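Local coordinates for putative periplasmic protein (Salmonella enterica, PDB 3OE3), which probably protects the bacterium against host C-type lysozymes by acting as a periplasmic inhibitor of these enzymes, at residues C[73-76]-C[77-81]; C[56-59]-C[60-63]. All coordinates share one frame; numbering follows the deposited sequence.

Contact 1: C[73-76]-C[77-81]; sequences ELVE and GDDKP
L74 meets the returning strand through its backbone: its O lies 3.8 Å from P81 C. Its side chain packs on V82 of that strand and on I34 and Q36 of strand 30-36. V75 pairs with P81 as an antiparallel non-hydrogen-bonded pair. Its CA lies 3.2 Å from K80 O, a CA-H...O contact that is far from straight. The CG2 branch of V75 sits between its own backbone N and carbonyl carbon, which brings it to 3.9 Å from D79 OD1. E76 and K80 form the hydrogen-bonded pair. E76 N donates to K80 O at 2.9 Å, in the carbonyl plane. K80 N returns the bond to E76 O at 2.8 Å, almost in line with that carbonyl. D79 and K80 together stand opposite the single residue E76 in a G1 beta bulge. D79 takes its left-handed conformation (phi 54°). G77, earlier in the turn, also has positive phi, and D78 centres an inverse gamma turn. The E76 and K80 side chains run side by side, both extended. E76 OE2 stops 4.9 Å from K80 NZ, too far for a salt bridge. A water donates to E76 OE2 and P81 O and bridges the strands. The hairpin joins strands 71-76 and 80-88 of the antiparallel barrel. Strand 64-68 borders strand 71-76 on its other side, where V75 bonds to K64 through the backbone and packs on Y66.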
loop_
_atom_site.group_PDB
_atom_site.type_symbol
_atom_site.label_atom_id
_atom_site.label_comp_id
_atom_site.label_asym_id
_atom_site.label_seq_id
_atom_site.Cartn_x
_atom_site.Cartn_y
_atom_site.Cartn_z
ATOM N N GLU C 73 -12.547 -11.658 1.172
ATOM C CA GLU C 73 -12.034 -12.780 0.408
ATOM C C GLU C 73 -11.123 -12.209 -0.659
ATOM O O GLU C 73 -11.488 -11.245 -1.329
ATOM C CB GLU C 73 -13.177 -13.547 -0.280
ATOM C CG GLU C 73 -14.301 -14.003 0.643
ATOM C CD GLU C 73 -13.987 -15.311 1.346
ATOM O OE1 GLU C 73 -13.013 -15.975 0.950
ATOM O OE2 GLU C 73 -14.718 -15.679 2.289
ATOM N N LEU C 74 -9.943 -12.793 -0.817
ATOM C CA LEU C 74 -9.052 -12.421 -1.911
ATOM C C LEU C 74 -8.965 -13.550 -2.927
ATOM O O LEU C 74 -8.679 -14.710 -2.591
ATOM C CB LEU C 74 -7.646 -12.046 -1.401
ATOM C CG LEU C 74 -6.631 -11.619 -2.468
ATOM C CD1 LEU C 74 -7.025 -10.298 -3.111
ATOM C CD2 LEU C 74 -5.227 -11.537 -1.858
ATOM N N VAL C 75 -9.252 -13.193 -4.171
ATOM C CA VAL C 75 -9.198 -14.141 -5.280
ATOM C C VAL C 75 -8.343 -13.603 -6.426
ATOM O O VAL C 75 -7.951 -12.429 -6.441
ATOM C CB VAL C 75 -10.610 -14.502 -5.807
ATOM C CG1 VAL C 75 -11.487 -15.036 -4.668
ATOM C CG2 VAL C 75 -11.260 -13.309 -6.482
ATOM N N GLU C 76 -8.060 -14.471 -7.391
ATOM C CA GLU C 76 -7.369 -14.077 -8.609
ATOM C C GLU C 76 -8.001 -14.851 -9.753
ATOM O O GLU C 76 -8.715 -15.835 -9.524
ATOM C CB GLU C 76 -5.874 -14.417 -8.512
ATOM C CG GLU C 76 -5.601 -15.900 -8.296
ATOM C CD GLU C 76 -4.128 -16.212 -8.058
ATOM O OE1 GLU C 76 -3.273 -15.382 -8.431
ATOM O OE2 GLU C 76 -3.828 -17.293 -7.500
ATOM N N GLY C 77 -7.735 -14.416 -10.977
ATOM C CA GLY C 77 -8.237 -15.110 -12.150
ATOM C C GLY C 77 -9.735 -15.334 -12.088
ATOM O O GLY C 77 -10.504 -14.433 -11.743
ATOM N N ASP C 78 -10.153 -16.544 -12.442
ATOM C CA ASP C 78 -11.565 -16.902 -12.441
ATOM C C ASP C 78 -12.033 -17.265 -11.043
ATOM O O ASP C 78 -12.429 -18.404 -10.783
ATOM C CB ASP C 78 -11.820 -18.067 -13.401
ATOM C CG ASP C 78 -13.281 -18.482 -13.444
ATOM O OD1 ASP C 78 -14.151 -17.658 -13.091
ATOM O OD2 ASP C 78 -13.562 -19.636 -13.832
ATOM N N ASP C 79 -11.993 -16.279 -10.146
ATOM C CA ASP C 79 -12.389 -16.476 -8.754
ATOM C C ASP C 79 -11.654 -17.638 -8.081
ATOM O O ASP C 79 -12.231 -18.378 -7.284
ATOM C CB ASP C 79 -13.911 -16.634 -8.628
ATOM C CG ASP C 79 -14.667 -15.375 -9.029
ATOM O OD1 ASP C 79 -14.097 -14.263 -8.907
ATOM O OD2 ASP C 79 -15.830 -15.503 -9.480
ATOM N N LYS C 80 -10.378 -17.798 -8.416
ATOM C CA LYS C 80 -9.519 -18.758 -7.733
ATOM C C LYS C 80 -9.114 -18.202 -6.368
ATOM O O LYS C 80 -8.555 -17.120 -6.289
ATOM C CB LYS C 80 -8.274 -19.019 -8.568
ATOM C CG LYS C 80 -7.321 -20.027 -7.936
ATOM C CD LYS C 80 -6.168 -20.378 -8.860
ATOM C CE LYS C 80 -5.324 -21.497 -8.268
ATOM N NZ LYS C 80 -4.224 -21.917 -9.186
ATOM N N PRO C 81 -9.408 -18.940 -5.290
ATOM C CA PRO C 81 -9.105 -18.471 -3.934
ATOM C C PRO C 81 -7.624 -18.206 -3.730
ATOM O O PRO C 81 -6.781 -19.007 -4.135
ATOM C CB PRO C 81 -9.563 -19.633 -3.044
ATOM C CG PRO C 81 -10.575 -20.364 -3.869
ATOM C CD PRO C 81 -10.093 -20.245 -5.282
HETATM O O HOH W 1 -4.554 -19.195 -5.625
#

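Contact 2: C[56-59]-C[60-63]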
loop_
_atom_site.group_PDB
_atom_site.type_symbol
_atom_site.label_atom_id
_atom_site.label_comp_id
_atom_site.label_asym_id
_atom_site.label_seq_id
_atom_site.Cartn_x
_atom_site.Cartn_y
_atom_site.Cartn_z
ATOM N N ALA C 56 -7.521 -4.714 -8.988
ATOM C CA ALA C 56 -6.213 -4.131 -9.261
ATOM C C ALA C 56 -6.315 -3.110 -10.381
ATOM O O ALA C 56 -6.998 -3.332 -11.385
ATOM C CB ALA C 56 -5.214 -5.236 -9.628
ATOM N N ILE C 57 -5.643 -1.980 -10.186
ATOM C CA ILE C 57 -5.605 -0.917 -11.183
ATOM C C ILE C 57 -4.774 -1.335 -12.392
ATOM O O ILE C 57 -5.086 -0.962 -13.525
ATOM C CB ILE C 57 -5.074 0.375 -10.559
ATOM C CG1 ILE C 57 -6.059 0.824 -9.481
ATOM C CG2 ILE C 57 -4.904 1.457 -11.614
ATOM C CD1 ILE C 57 -5.565 1.912 -8.623
ATOM N N ASP C 58 -3.730 -2.122 -12.150
ATOM C CA ASP C 58 -2.875 -2.622 -13.225
ATOM C C ASP C 58 -3.542 -3.858 -13.815
ATOM O O ASP C 58 -3.627 -4.891 -13.166
ATOM C CB ASP C 58 -1.481 -2.962 -12.675
ATOM C CG ASP C 58 -0.503 -3.405 -13.756
ATOM O OD1 ASP C 58 -0.939 -3.844 -14.839
ATOM O OD2 ASP C 58 0.717 -3.315 -13.507
ATOM N N LYS C 59 -4.019 -3.744 -15.051
ATOM C CA LYS C 59 -4.775 -4.821 -15.683
ATOM C C LYS C 59 -3.983 -6.117 -15.880
ATOM O O LYS C 59 -4.566 -7.157 -16.173
ATOM C CB LYS C 59 -5.367 -4.347 -17.015
ATOM C CG LYS C 59 -6.363 -3.204 -16.874
ATOM C CD LYS C 59 -6.968 -2.817 -18.217
ATOM C CE LYS C 59 -5.921 -2.253 -19.166
ATOM N NZ LYS C 59 -5.339 -0.977 -18.661
ATOM N N ASN C 60 -2.662 -6.056 -15.727
ATOM C CA ASN C 60 -1.835 -7.260 -15.749
ATOM C C ASN C 60 -2.102 -8.163 -14.541
ATOM O O ASN C 60 -1.782 -9.354 -14.563
ATOM C CB ASN C 60 -0.349 -6.897 -15.801
ATOM C CG ASN C 60 0.090 -6.425 -17.178
ATOM O OD1 ASN C 60 -0.250 -7.029 -18.196
ATOM N ND2 ASN C 60 0.854 -5.339 -17.213
ATOM N N TYR C 61 -2.670 -7.589 -13.483
ATOM C CA TYR C 61 -3.017 -8.358 -12.298
ATOM C C TYR C 61 -4.507 -8.636 -12.285
ATOM O O TYR C 61 -5.306 -7.807 -12.718
ATOM C CB TYR C 61 -2.624 -7.602 -11.033
ATOM C CG TYR C 61 -1.138 -7.387 -10.891
ATOM C CD1 TYR C 61 -0.360 -8.250 -10.133
ATOM C CD2 TYR C 61 -0.511 -6.327 -11.528
ATOM C CE1 TYR C 61 1.000 -8.054 -10.005
ATOM C CE2 TYR C 61 0.850 -6.126 -11.409
ATOM C CZ TYR C 61 1.598 -6.994 -10.645
ATOM O OH TYR C 61 2.952 -6.795 -10.525
ATOM N N THR C 62 -4.883 -9.804 -11.784
ATOM C CA THR C 62 -6.291 -10.177 -11.749
ATOM C C THR C 62 -6.813 -10.330 -10.321
ATOM O O THR C 62 -7.896 -10.866 -10.105
ATOM C CB THR C 62 -6.546 -11.487 -12.524
ATOM O OG1 THR C 62 -5.869 -12.568 -11.872
ATOM C CG2 THR C 62 -6.044 -11.366 -13.967
ATOM N N TYR C 63 -6.053 -9.842 -9.338
ATOM C CA TYR C 63 -6.527 -9.854 -7.966
ATOM C C TYR C 63 -7.792 -9.030 -7.814
ATOM O O TYR C 63 -7.887 -7.911 -8.326
ATOM C CB TYR C 63 -5.458 -9.306 -7.004
ATOM C CG TYR C 63 -4.208 -10.162 -6.922
ATOM C CD1 TYR C 63 -4.255 -11.464 -6.413
ATOM C CD2 TYR C 63 -2.982 -9.667 -7.334
ATOM C CE1 TYR C 63 -3.124 -12.229 -6.329
ATOM C CE2 TYR C 63 -1.835 -10.440 -7.259
ATOM C CZ TYR C 63 -1.913 -11.724 -6.763
ATOM O OH TYR C 63 -0.778 -12.500 -6.687
HETATM O O HOH W 2 -7.142 -5.842 -12.723
#
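D58 accepts two hydrogen bonds from backbone N-H groups that follow it, one on its carbonyl and one on its carboxylate. Y61 N donates to D58 O at 2.9 Å, from above the carbonyl plane. N60 N donates to D58 OD1, also at 2.9 Å, in a fairly straight bond. It meets that oxygen 36° out of the carboxylate plane. The D58 carboxylate is carried there with CG anti to the backbone N (chi1 -176°). A second backbone-to-backbone bond, A56 N to Y63 O at 3.3 Å, ties the two ends of the loop. One water donates to both A56 O and Y61 O and links the same arms. Residues D58 to Y61 form a type I beta turn, within the loop that connects strands 52-56 and 64-68 of the barrel. The D58 side-chain bond to N60 N is that of an Asx turn. Apolar packing joins A56 and Y61: their CB atoms touch at 3.8 Å, and both side chains also rest on I41 of strand 39-45. D58 OD2 comes to the edge of the Y61 ring, 3.5 Å from CE2. The carboxylate and ring planes stand 77° apart. Y61 OH is hydrogen-bonded to E39.

Both contacts lie at the surface of the barrel, each with one buried residue, L74 in contact 1 and A56 in contact 2. Contact 1 joins strands 71-76 and 80-88 in a hairpin through paired backbone bonds. Contact 2 shapes the longer connection between strands 52-56 and 64-68, and there a carboxylate takes up a backbone N-H. They share no strand, but 64-68 and 71-76 are neighbours in the barrel. The bridging water reaches a side-chain oxygen only in contact 1. The contacts follow one another along the chain and meet in space. G77 N makes a probable hydrogen bond to T62 OG1 (2.8 Å). E76 OE1 and V75 O also pack on the ring of Y63.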